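Local coordinates for protein Vv2_1132 (Vibrio vulnificus CMCP6, PDB 5Y9S) that probably regulates transcription as a tetrameric LysR-type factor that binds DNA through a helix-turn-helix domain and carries a domain of the substrate-binding type for sensing an effector, at residues R102-H107 with D152-Y157; L172-I177 with L282-T287; W13-L18 with N78-V83. All coordinates share one frame; numbering follows the deposited sequence.

Contact 1 (R102-H107 with D152-Y157); sequences RIVCLH and DLLFTY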
loop_
_atom_site.group_PDB
_atom_site.type_symbol
_atom_site.label_atom_id
_atom_site.label_comp_id
_atom_site.label_asym_id
_atom_site.label_seq_id
_atom_site.Cartn_x
_atom_site.Cartn_y
_atom_site.Cartn_z
ATOM N N ARG D 102 -8.731 -33.004 -3.118
ATOM C CA ARG D 102 -8.038 -31.893 -2.466
ATOM C C ARG D 102 -7.988 -32.172 -0.970
ATOM O O ARG D 102 -9.028 -32.384 -0.342
ATOM C CB ARG D 102 -8.745 -30.565 -2.747
ATOM C CG ARG D 102 -8.353 -29.901 -4.074
ATOM C CD ARG D 102 -9.490 -29.050 -4.675
ATOM N NE ARG D 102 -10.825 -29.590 -4.394
ATOM C CZ ARG D 102 -11.951 -28.879 -4.446
ATOM N NH1 ARG D 102 -13.115 -29.455 -4.178
ATOM N NH2 ARG D 102 -11.917 -27.583 -4.755
ATOM N N ILE D 103 -6.782 -32.195 -0.405
ATOM C CA ILE D 103 -6.575 -32.598 0.980
ATOM C C ILE D 103 -5.791 -31.503 1.683
ATOM O O ILE D 103 -4.787 -31.018 1.153
ATOM C CB ILE D 103 -5.841 -33.948 1.071
ATOM C CG1 ILE D 103 -6.705 -35.059 0.451
ATOM C CG2 ILE D 103 -5.509 -34.248 2.502
ATOM C CD1 ILE D 103 -5.964 -36.335 0.122
ATOM N N VAL D 104 -6.270 -31.091 2.853
ATOM C CA VAL D 104 -5.603 -30.106 3.696
ATOM C C VAL D 104 -5.330 -30.757 5.047
ATOM O O VAL D 104 -6.127 -31.579 5.515
ATOM C CB VAL D 104 -6.460 -28.831 3.866
ATOM C CG1 VAL D 104 -7.790 -29.166 4.517
ATOM C CG2 VAL D 104 -5.746 -27.808 4.709
ATOM N N CYS D 105 -4.204 -30.404 5.661
ATOM C CA CYS D 105 -3.829 -30.932 6.969
ATOM C C CYS D 105 -2.619 -30.168 7.478
ATOM O O CYS D 105 -2.054 -29.314 6.788
ATOM C CB CYS D 105 -3.499 -32.418 6.916
ATOM S SG CYS D 105 -2.176 -32.778 5.733
ATOM N N LEU D 106 -2.220 -30.508 8.697
ATOM C CA LEU D 106 -1.008 -29.954 9.266
ATOM C C LEU D 106 0.206 -30.550 8.568
ATOM O O LEU D 106 0.138 -31.631 7.970
ATOM C CB LEU D 106 -0.943 -30.229 10.768
ATOM C CG LEU D 106 -2.008 -29.490 11.578
ATOM C CD1 LEU D 106 -3.332 -30.302 11.659
ATOM C CD2 LEU D 106 -1.459 -29.125 12.949
ATOM N N HIS D 107 1.332 -29.830 8.673
ATOM C CA HIS D 107 2.566 -30.242 8.007
ATOM C C HIS D 107 2.994 -31.639 8.426
ATOM O O HIS D 107 3.405 -32.448 7.582
ATOM C CB HIS D 107 3.690 -29.257 8.317
ATOM C CG HIS D 107 3.652 -28.014 7.488
ATOM N ND1 HIS D 107 2.660 -27.068 7.612
ATOM C CD2 HIS D 107 4.485 -27.566 6.520
ATOM C CE1 HIS D 107 2.887 -26.082 6.761
ATOM N NE2 HIS D 107 3.990 -26.361 6.086
ATOM N N ASP D 152 -11.514 -30.800 -0.221
ATOM C CA ASP D 152 -12.361 -31.986 -0.117
ATOM C C ASP D 152 -12.236 -32.729 1.203
ATOM O O ASP D 152 -13.245 -33.220 1.721
ATOM C CB ASP D 152 -12.039 -32.947 -1.259
ATOM C CG ASP D 152 -12.188 -32.288 -2.612
ATOM O OD1 ASP D 152 -11.280 -32.437 -3.452
ATOM O OD2 ASP D 152 -13.215 -31.606 -2.823
ATOM N N LEU D 153 -11.027 -32.855 1.747
ATOM C CA LEU D 153 -10.823 -33.591 2.988
ATOM C C LEU D 153 -9.871 -32.828 3.890
ATOM O O LEU D 153 -8.973 -32.122 3.427
ATOM C CB LEU D 153 -10.273 -35.001 2.760
ATOM C CG LEU D 153 -11.103 -35.932 1.874
ATOM C CD1 LEU D 153 -10.249 -37.095 1.393
ATOM C CD2 LEU D 153 -12.313 -36.428 2.636
ATOM N N LEU D 154 -10.081 -32.986 5.187
ATOM C CA LEU D 154 -9.215 -32.403 6.194
ATOM C C LEU D 154 -8.831 -33.505 7.171
ATOM O O LEU D 154 -9.704 -34.183 7.717
ATOM C CB LEU D 154 -9.920 -31.243 6.902
ATOM C CG LEU D 154 -9.346 -30.860 8.258
ATOM C CD1 LEU D 154 -8.078 -29.998 8.100
ATOM C CD2 LEU D 154 -10.393 -30.162 9.112
ATOM N N PHE D 155 -7.536 -33.714 7.356
ATOM C CA PHE D 155 -7.031 -34.638 8.367
ATOM C C PHE D 155 -6.511 -33.828 9.540
ATOM O O PHE D 155 -5.818 -32.826 9.338
ATOM C CB PHE D 155 -5.925 -35.514 7.794
ATOM C CG PHE D 155 -6.413 -36.511 6.812
ATOM C CD1 PHE D 155 -6.609 -36.154 5.488
ATOM C CD2 PHE D 155 -6.694 -37.807 7.205
ATOM C CE1 PHE D 155 -7.075 -37.073 4.571
ATOM C CE2 PHE D 155 -7.163 -38.734 6.296
ATOM C CZ PHE D 155 -7.359 -38.372 4.979
ATOM N N THR D 156 -6.856 -34.242 10.759
ATOM C CA THR D 156 -6.473 -33.457 11.928
ATOM C C THR D 156 -6.529 -34.320 13.180
ATOM O O THR D 156 -7.178 -35.368 13.211
ATOM C CB THR D 156 -7.381 -32.230 12.094
ATOM O OG1 THR D 156 -6.827 -31.337 13.071
ATOM C CG2 THR D 156 -8.775 -32.669 12.525
ATOM N N TYR D 157 -5.816 -33.869 14.207
ATOM C CA TYR D 157 -5.941 -34.422 15.552
ATOM C C TYR D 157 -7.196 -33.863 16.219
ATOM O O TYR D 157 -7.600 -32.723 15.961
ATOM C CB TYR D 157 -4.709 -34.079 16.399
ATOM C CG TYR D 157 -3.370 -34.638 15.920
ATOM C CD1 TYR D 157 -3.114 -36.003 15.962
ATOM C CD2 TYR D 157 -2.366 -33.796 15.443
ATOM C CE1 TYR D 157 -1.909 -36.526 15.533
ATOM C CE2 TYR D 157 -1.146 -34.307 15.008
ATOM C CZ TYR D 157 -0.931 -35.683 15.056
ATOM O OH TYR D 157 0.258 -36.229 14.638
#
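Ile103 and Val104 pair with Leu153 and Leu154 as neighbouring parallel strands in the alpha/beta sheet of the regulatory domain, whose fold is of the periplasmic-binding-protein type. The segments 102-107 and 152-157 run 24° off parallel, and strand 100-105 has strand 129-134 as its other neighbour. The backbone ladder passes from Leu153 N to Arg102 O, from Val104 N to Leu153 O at 2.9 Å, and from Phe155 N to Val104 O at 3.2 Å.

The two faces of this pair are dressed by different helices. Val104 and Leu154 lie beneath helix 139-147 and cross obliquely, Val104 CG1 resting 3.7 Å from Leu154 CD1. Beneath helix 292-300, by contrast, lie Leu153 and Phe155. Here Ile103 and Leu153 run side by side, and Ile103 CG2 meets the rim of the Phe155 ring near its plane, 3.7 Å from CD1. In Ile103, CG1 lies beside the backbone N (chi1 -64°) and CG2 stands anti to that N.

Where the strands begin, Asp152 is gripped by Arg102 through both main chain and side chain. Asp152 OD1 takes the Arg102 backbone N on its anti side at 2.6 Å, and it is also in a salt bridge to Arg291, which adds a second positive charge. The guanidinium comes side-on with its plane turned 55° from the carboxylate: Arg102 NE reaches Asp152 OD1 from above the carboxylate plane at 3.0 Å, while Arg102 NH1 meets Asp152 OD2 on its syn side, tilted from the carboxylate plane.

Contact 2 (L172-I177 with L282-T287); sequences LEKCVI and LCYRST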
loop_
_atom_site.group_PDB
_atom_site.type_symbol
_atom_site.label_atom_id
_atom_site.label_comp_id
_atom_site.label_asym_id
_atom_site.label_seq_id
_atom_site.Cartn_x
_atom_site.Cartn_y
_atom_site.Cartn_z
ATOM N N LEU D 172 -20.583 -30.828 8.288
ATOM C CA LEU D 172 -19.408 -31.676 8.160
ATOM C C LEU D 172 -19.692 -33.072 8.686
ATOM O O LEU D 172 -20.460 -33.252 9.640
ATOM C CB LEU D 172 -18.208 -31.107 8.925
ATOM C CG LEU D 172 -17.931 -29.630 8.686
ATOM C CD1 LEU D 172 -16.813 -29.119 9.587
ATOM C CD2 LEU D 172 -17.598 -29.420 7.227
ATOM N N GLU D 173 -19.048 -34.056 8.063
ATOM C CA GLU D 173 -18.977 -35.403 8.605
ATOM C C GLU D 173 -17.546 -35.705 9.040
ATOM O O GLU D 173 -16.580 -35.230 8.436
ATOM C CB GLU D 173 -19.440 -36.441 7.591
ATOM C CG GLU D 173 -19.595 -37.843 8.177
ATOM C CD GLU D 173 -19.883 -38.883 7.119
ATOM O OE1 GLU D 173 -19.850 -40.083 7.454
ATOM O OE2 GLU D 173 -20.141 -38.502 5.957
ATOM N N LYS D 174 -17.415 -36.499 10.100
ATOM C CA LYS D 174 -16.117 -36.816 10.667
ATOM C C LYS D 174 -16.018 -38.310 10.908
ATOM O O LYS D 174 -17.005 -38.966 11.250
ATOM C CB LYS D 174 -15.863 -36.046 11.967
ATOM C CG LYS D 174 -16.321 -36.720 13.253
ATOM C CD LYS D 174 -15.921 -35.890 14.471
ATOM C CE LYS D 174 -16.307 -36.595 15.762
ATOM N NZ LYS D 174 -17.765 -36.970 15.805
ATOM N N CYS D 175 -14.826 -38.845 10.685
ATOM C CA CYS D 175 -14.542 -40.247 10.921
ATOM C C CYS D 175 -13.158 -40.352 11.541
ATOM O O CYS D 175 -12.350 -39.420 11.473
ATOM C CB CYS D 175 -14.629 -41.079 9.638
ATOM S SG CYS D 175 -13.092 -41.166 8.696
ATOM N N VAL D 176 -12.912 -41.497 12.164
ATOM C CA VAL D 176 -11.694 -41.755 12.911
ATOM C C VAL D 176 -10.762 -42.535 11.997
ATOM O O VAL D 176 -11.084 -43.652 11.580
ATOM C CB VAL D 176 -11.994 -42.534 14.204
ATOM C CG1 VAL D 176 -10.702 -42.897 14.950
ATOM C CG2 VAL D 176 -12.944 -41.731 15.092
ATOM N N ILE D 177 -9.614 -41.938 11.673
ATOM C CA ILE D 177 -8.633 -42.606 10.823
ATOM C C ILE D 177 -7.810 -43.585 11.636
ATOM O O ILE D 177 -7.548 -44.712 11.204
ATOM C CB ILE D 177 -7.724 -41.569 10.140
ATOM C CG1 ILE D 177 -8.508 -40.756 9.123
ATOM C CG2 ILE D 177 -6.530 -42.264 9.501
ATOM C CD1 ILE D 177 -9.309 -41.608 8.199
ATOM N N LEU D 282 -8.460 -37.656 12.933
ATOM C CA LEU D 282 -9.776 -37.587 12.325
ATOM C C LEU D 282 -9.654 -37.167 10.873
ATOM O O LEU D 282 -8.719 -36.458 10.494
ATOM C CB LEU D 282 -10.671 -36.598 13.079
ATOM C CG LEU D 282 -10.707 -36.942 14.566
ATOM C CD1 LEU D 282 -11.480 -35.926 15.376
ATOM C CD2 LEU D 282 -11.287 -38.335 14.720
ATOM N N CYS D 283 -10.599 -37.631 10.062
ATOM C CA CYS D 283 -10.793 -37.105 8.722
ATOM C C CYS D 283 -12.188 -36.502 8.643
ATOM O O CYS D 283 -13.176 -37.173 8.959
ATOM C CB CYS D 283 -10.605 -38.187 7.663
ATOM S SG CYS D 283 -10.727 -37.506 5.994
ATOM N N TYR D 284 -12.261 -35.238 8.232
ATOM C CA TYR D 284 -13.494 -34.481 8.072
ATOM C C TYR D 284 -13.823 -34.282 6.601
ATOM O O TYR D 284 -12.923 -34.132 5.766
ATOM C CB TYR D 284 -13.384 -33.098 8.700
ATOM C CG TYR D 284 -13.477 -33.074 10.187
ATOM C CD1 TYR D 284 -14.705 -32.964 10.815
ATOM C CD2 TYR D 284 -12.331 -33.107 10.971
ATOM C CE1 TYR D 284 -14.794 -32.911 12.188
ATOM C CE2 TYR D 284 -12.412 -33.055 12.344
ATOM C CZ TYR D 284 -13.646 -32.965 12.948
ATOM O OH TYR D 284 -13.736 -32.921 14.321
ATOM N N ARG D 285 -15.123 -34.225 6.297
ATOM C CA ARG D 285 -15.574 -33.924 4.942
ATOM C C ARG D 285 -16.864 -33.117 4.992
ATOM O O ARG D 285 -17.510 -32.997 6.034
ATOM C CB ARG D 285 -15.755 -35.202 4.124
ATOM C CG ARG D 285 -17.101 -35.865 4.312
ATOM C CD ARG D 285 -17.442 -36.783 3.133
ATOM N NE ARG D 285 -18.301 -37.887 3.553
ATOM C CZ ARG D 285 -18.529 -38.984 2.836
ATOM N NH1 ARG D 285 -17.971 -39.143 1.640
ATOM N NH2 ARG D 285 -19.318 -39.930 3.324
ATOM N N SER D 286 -17.233 -32.549 3.844
ATOM C CA SER D 286 -18.466 -31.788 3.719
ATOM C C SER D 286 -19.638 -32.710 3.429
ATOM O O SER D 286 -19.539 -33.617 2.598
ATOM C CB SER D 286 -18.377 -30.752 2.599
ATOM O OG SER D 286 -19.602 -30.045 2.508
ATOM N N THR D 287 -20.766 -32.446 4.096
ATOM C CA THR D 287 -21.966 -33.239 3.842
ATOM C C THR D 287 -22.569 -32.934 2.472
ATOM O O THR D 287 -23.144 -33.829 1.845
ATOM C CB THR D 287 -22.993 -33.011 4.950
ATOM O OG1 THR D 287 -23.241 -31.610 5.082
ATOM C CG2 THR D 287 -22.471 -33.547 6.286
#
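Leu282 opens the second strand against Val176, a non-hydrogen-bonded antiparallel pair in which the branches cross and Leu282 CD2 comes 3.8 Å from Val176 CG2. One residue on, Cys283 and Cys175 form a hydrogen-bonded pair, each N giving to the other's O at 2.9 Å. The sulphurs are not joined: Cys175 SG instead rests 4.0 Å from Cys283 CB. That same CB is closed in by Ile177, whose CG1 lies 3.6 Å away.

Tyr284 follows on the other face with Lys174, the two side chains lying alongside and pointing the same way. Lys174 CB approaches the ring obliquely, a tight 3.3 Å from CE1, and CD continues to the level of the hydroxyl. Lys174 CG sits between the backbone N and the carbonyl carbon (chi1 90°), and the chain runs on extended to CE. Farther in, Tyr284 packs on helix 139-147, where its ring meets Phe143.

Arg285 returns to the cysteine face and pairs by backbone bonds with Glu173. Its NE and NH2 both close on one carboxylate oxygen, Glu173 OE2, each at 3.1 Å. OE2 lies in the guanidinium plane, yet both nitrogens arrive from the same face of the carboxylate, NH2 on the syn side and NE from above, and the two planes are 47° apart. A cation-pi contact with Trp298 and a salt bridge from NH1 to Asp295 tie the arginine to helix 292-300.

Thr287 ends the walk, laying CG2 3.7 Å from Leu172 C. The strands run antiparallel at 157°, as expected of the long crossover strands that link the two subdomains of a LysR-type effector-binding domain.

Contact 3 (W13-L18 with N78-V83); sequences WLEDFL and NLLNQV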
loop_
_atom_site.group_PDB
_atom_site.type_symbol
_atom_site.label_atom_id
_atom_site.label_comp_id
_atom_site.label_asym_id
_atom_site.label_seq_id
_atom_site.Cartn_x
_atom_site.Cartn_y
_atom_site.Cartn_z
ATOM N N TRP D 13 6.935 -3.134 -15.940
ATOM C CA TRP D 13 8.084 -2.258 -15.663
ATOM C C TRP D 13 8.591 -2.436 -14.231
ATOM O O TRP D 13 9.801 -2.355 -13.966
ATOM C CB TRP D 13 7.687 -0.788 -15.856
ATOM C CG TRP D 13 7.373 -0.395 -17.269
ATOM C CD1 TRP D 13 7.645 -1.114 -18.406
ATOM C CD2 TRP D 13 6.722 0.817 -17.703
ATOM N NE1 TRP D 13 7.219 -0.413 -19.508
ATOM C CE2 TRP D 13 6.645 0.768 -19.107
ATOM C CE3 TRP D 13 6.201 1.926 -17.040
ATOM C CZ2 TRP D 13 6.067 1.783 -19.856
ATOM C CZ3 TRP D 13 5.626 2.936 -17.782
ATOM C CH2 TRP D 13 5.578 2.865 -19.183
ATOM N N LEU D 14 7.677 -2.680 -13.296
ATOM C CA LEU D 14 8.063 -2.769 -11.894
ATOM C C LEU D 14 8.964 -3.965 -11.650
ATOM O O LEU D 14 10.062 -3.826 -11.103
ATOM C CB LEU D 14 6.818 -2.847 -11.023
ATOM C CG LEU D 14 5.842 -1.712 -11.270
ATOM C CD1 LEU D 14 4.615 -1.906 -10.410
ATOM C CD2 LEU D 14 6.496 -0.396 -10.967
ATOM N N GLU D 15 8.527 -5.154 -12.049
ATOM C CA GLU D 15 9.416 -6.308 -11.909
ATOM C C GLU D 15 10.627 -6.159 -12.811
ATOM O O GLU D 15 11.732 -6.557 -12.427
ATOM C CB GLU D 15 8.671 -7.617 -12.210
ATOM C CG GLU D 15 7.169 -7.571 -11.900
ATOM C CD GLU D 15 6.426 -8.871 -12.249
ATOM O OE1 GLU D 15 6.904 -9.950 -11.827
ATOM O OE2 GLU D 15 5.372 -8.817 -12.944
ATOM N N ASP D 16 10.452 -5.565 -13.996
ATOM C CA ASP D 16 11.617 -5.214 -14.819
ATOM C C ASP D 16 12.618 -4.435 -13.991
ATOM O O ASP D 16 13.799 -4.786 -13.919
ATOM C CB ASP D 16 11.203 -4.375 -16.029
ATOM C CG ASP D 16 10.479 -5.184 -17.076
ATOM O OD1 ASP D 16 10.526 -6.420 -16.975
ATOM O OD2 ASP D 16 9.851 -4.597 -17.988
ATOM N N PHE D 17 12.130 -3.397 -13.314
ATOM C CA PHE D 17 12.995 -2.568 -12.489
ATOM C C PHE D 17 13.672 -3.397 -11.396
ATOM O O PHE D 17 14.900 -3.395 -11.278
ATOM C CB PHE D 17 12.198 -1.414 -11.894
ATOM C CG PHE D 17 12.924 -0.711 -10.793
ATOM C CD1 PHE D 17 13.812 0.319 -11.070
ATOM C CD2 PHE D 17 12.731 -1.091 -9.466
ATOM C CE1 PHE D 17 14.495 0.963 -10.044
ATOM C CE2 PHE D 17 13.425 -0.465 -8.442
ATOM C CZ PHE D 17 14.303 0.576 -8.734
ATOM N N LEU D 18 12.880 -4.088 -10.564
ATOM C CA LEU D 18 13.454 -4.919 -9.504
ATOM C C LEU D 18 14.497 -5.887 -10.064
ATOM O O LEU D 18 15.614 -6.006 -9.536
ATOM C CB LEU D 18 12.348 -5.697 -8.802
ATOM C CG LEU D 18 11.306 -4.882 -8.010
ATOM C CD1 LEU D 18 10.627 -5.719 -6.953
ATOM C CD2 LEU D 18 11.917 -3.679 -7.345
ATOM N N ASN D 78 5.720 -1.622 -3.269
ATOM C CA ASN D 78 4.354 -1.461 -2.761
ATOM C C ASN D 78 3.334 -1.745 -3.865
ATOM O O ASN D 78 2.375 -2.495 -3.664
ATOM C CB ASN D 78 4.182 -0.059 -2.167
ATOM C CG ASN D 78 5.056 0.154 -0.912
ATOM O OD1 ASN D 78 5.218 -0.752 -0.100
ATOM N ND2 ASN D 78 5.599 1.361 -0.752
ATOM N N LEU D 79 3.572 -1.214 -5.065
ATOM C CA LEU D 79 2.622 -1.419 -6.161
ATOM C C LEU D 79 2.548 -2.884 -6.542
ATOM O O LEU D 79 1.456 -3.454 -6.671
ATOM C CB LEU D 79 3.039 -0.596 -7.370
ATOM C CG LEU D 79 2.130 0.541 -7.783
ATOM C CD1 LEU D 79 2.604 1.051 -9.132
ATOM C CD2 LEU D 79 0.724 0.042 -7.890
ATOM N N LEU D 80 3.716 -3.506 -6.734
ATOM C CA LEU D 80 3.767 -4.937 -6.981
ATOM C C LEU D 80 2.975 -5.684 -5.924
ATOM O O LEU D 80 2.062 -6.456 -6.241
ATOM C CB LEU D 80 5.218 -5.396 -6.997
ATOM C CG LEU D 80 5.622 -6.296 -8.154
ATOM C CD1 LEU D 80 5.069 -5.771 -9.467
ATOM C CD2 LEU D 80 7.129 -6.314 -8.197
ATOM N N ASN D 81 3.284 -5.423 -4.648
ATOM C CA ASN D 81 2.590 -6.104 -3.556
ATOM C C ASN D 81 1.094 -5.786 -3.560
ATOM O O ASN D 81 0.253 -6.680 -3.389
ATOM C CB ASN D 81 3.218 -5.720 -2.216
ATOM C CG ASN D 81 2.417 -6.231 -1.038
ATOM O OD1 ASN D 81 2.399 -7.437 -0.766
ATOM N ND2 ASN D 81 1.734 -5.319 -0.335
ATOM N N GLN D 82 0.736 -4.524 -3.795
ATOM C CA GLN D 82 -0.679 -4.183 -3.792
ATOM C C GLN D 82 -1.416 -4.808 -4.972
ATOM O O GLN D 82 -2.627 -5.063 -4.889
ATOM C CB GLN D 82 -0.849 -2.679 -3.793
ATOM C CG GLN D 82 -2.268 -2.220 -3.504
ATOM C CD GLN D 82 -2.831 -2.738 -2.180
ATOM O OE1 GLN D 82 -2.293 -2.458 -1.099
ATOM N NE2 GLN D 82 -3.928 -3.492 -2.265
ATOM N N VAL D 83 -0.722 -5.067 -6.076
ATOM C CA VAL D 83 -1.392 -5.708 -7.199
ATOM C C VAL D 83 -1.587 -7.189 -6.918
ATOM O O VAL D 83 -2.685 -7.732 -7.119
ATOM C CB VAL D 83 -0.613 -5.467 -8.499
ATOM C CG1 VAL D 83 -1.039 -6.465 -9.542
ATOM C CG2 VAL D 83 -0.841 -4.022 -8.958
#
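Leu14 and Leu18 meet Leu79 and Leu80 beside the ring core of the winged helix-turn-helix domain, where Phe17 stands edge-to-face with Phe72 and Trp13 meets the ring of Trp50 at planes about 55° apart. What remains for 78-83 is an aliphatic seam between helix 11-22 and the long linker helix 67-90, whose segments cross at -130° with axes 10.1 Å apart.

At one end Leu14 CD1 touches both CB and CD1 of Leu79, the side chains meeting at about a right angle. Leu14 has CG anti to the carbonyl carbon (chi1 -54°). Leu79 also packs on Phe11 of the third subunit, so the seam adjoins a subunit interface, along which Val83 rests on Leu79 of that same subunit.

Leu80 reaches in as a fork. Its CD1 rests against Leu14 CB at 3.7 Å and equally near Glu15 CG, so that the glutamate contributes its hydrocarbon part while the extended chain carries the carboxylate onward, with a long, weak ion pair to Arg33. The second branch of Leu80 meets Leu18 tip to tip, Leu80 CD2 standing 3.8 Å from Leu18 CD1.

Overall arrangement
Contacts 1 and 2 belong to one sheet and adjoin through neighbouring strands: strand 153-157 of contact 1 lies next to strand 277-286 of contact 2, with Thr156 O 2.6 Å from Leu282 N and the Phe155 ring packed on Cys283. Contact 1 is the more buried, whereas contact 2 has an exposed fringe at Lys174 and Val176. Both combine a backbone ladder, one parallel and one antiparallel, with an arginine–carboxylate pair. Contact 3 joins the DNA-binding domain to the linker helix, about 34 Å from contact 1 and 43 Å from contact 2 between centres. It is buried too, but joins helices through aliphatic side chains beside a neighbouring subunit.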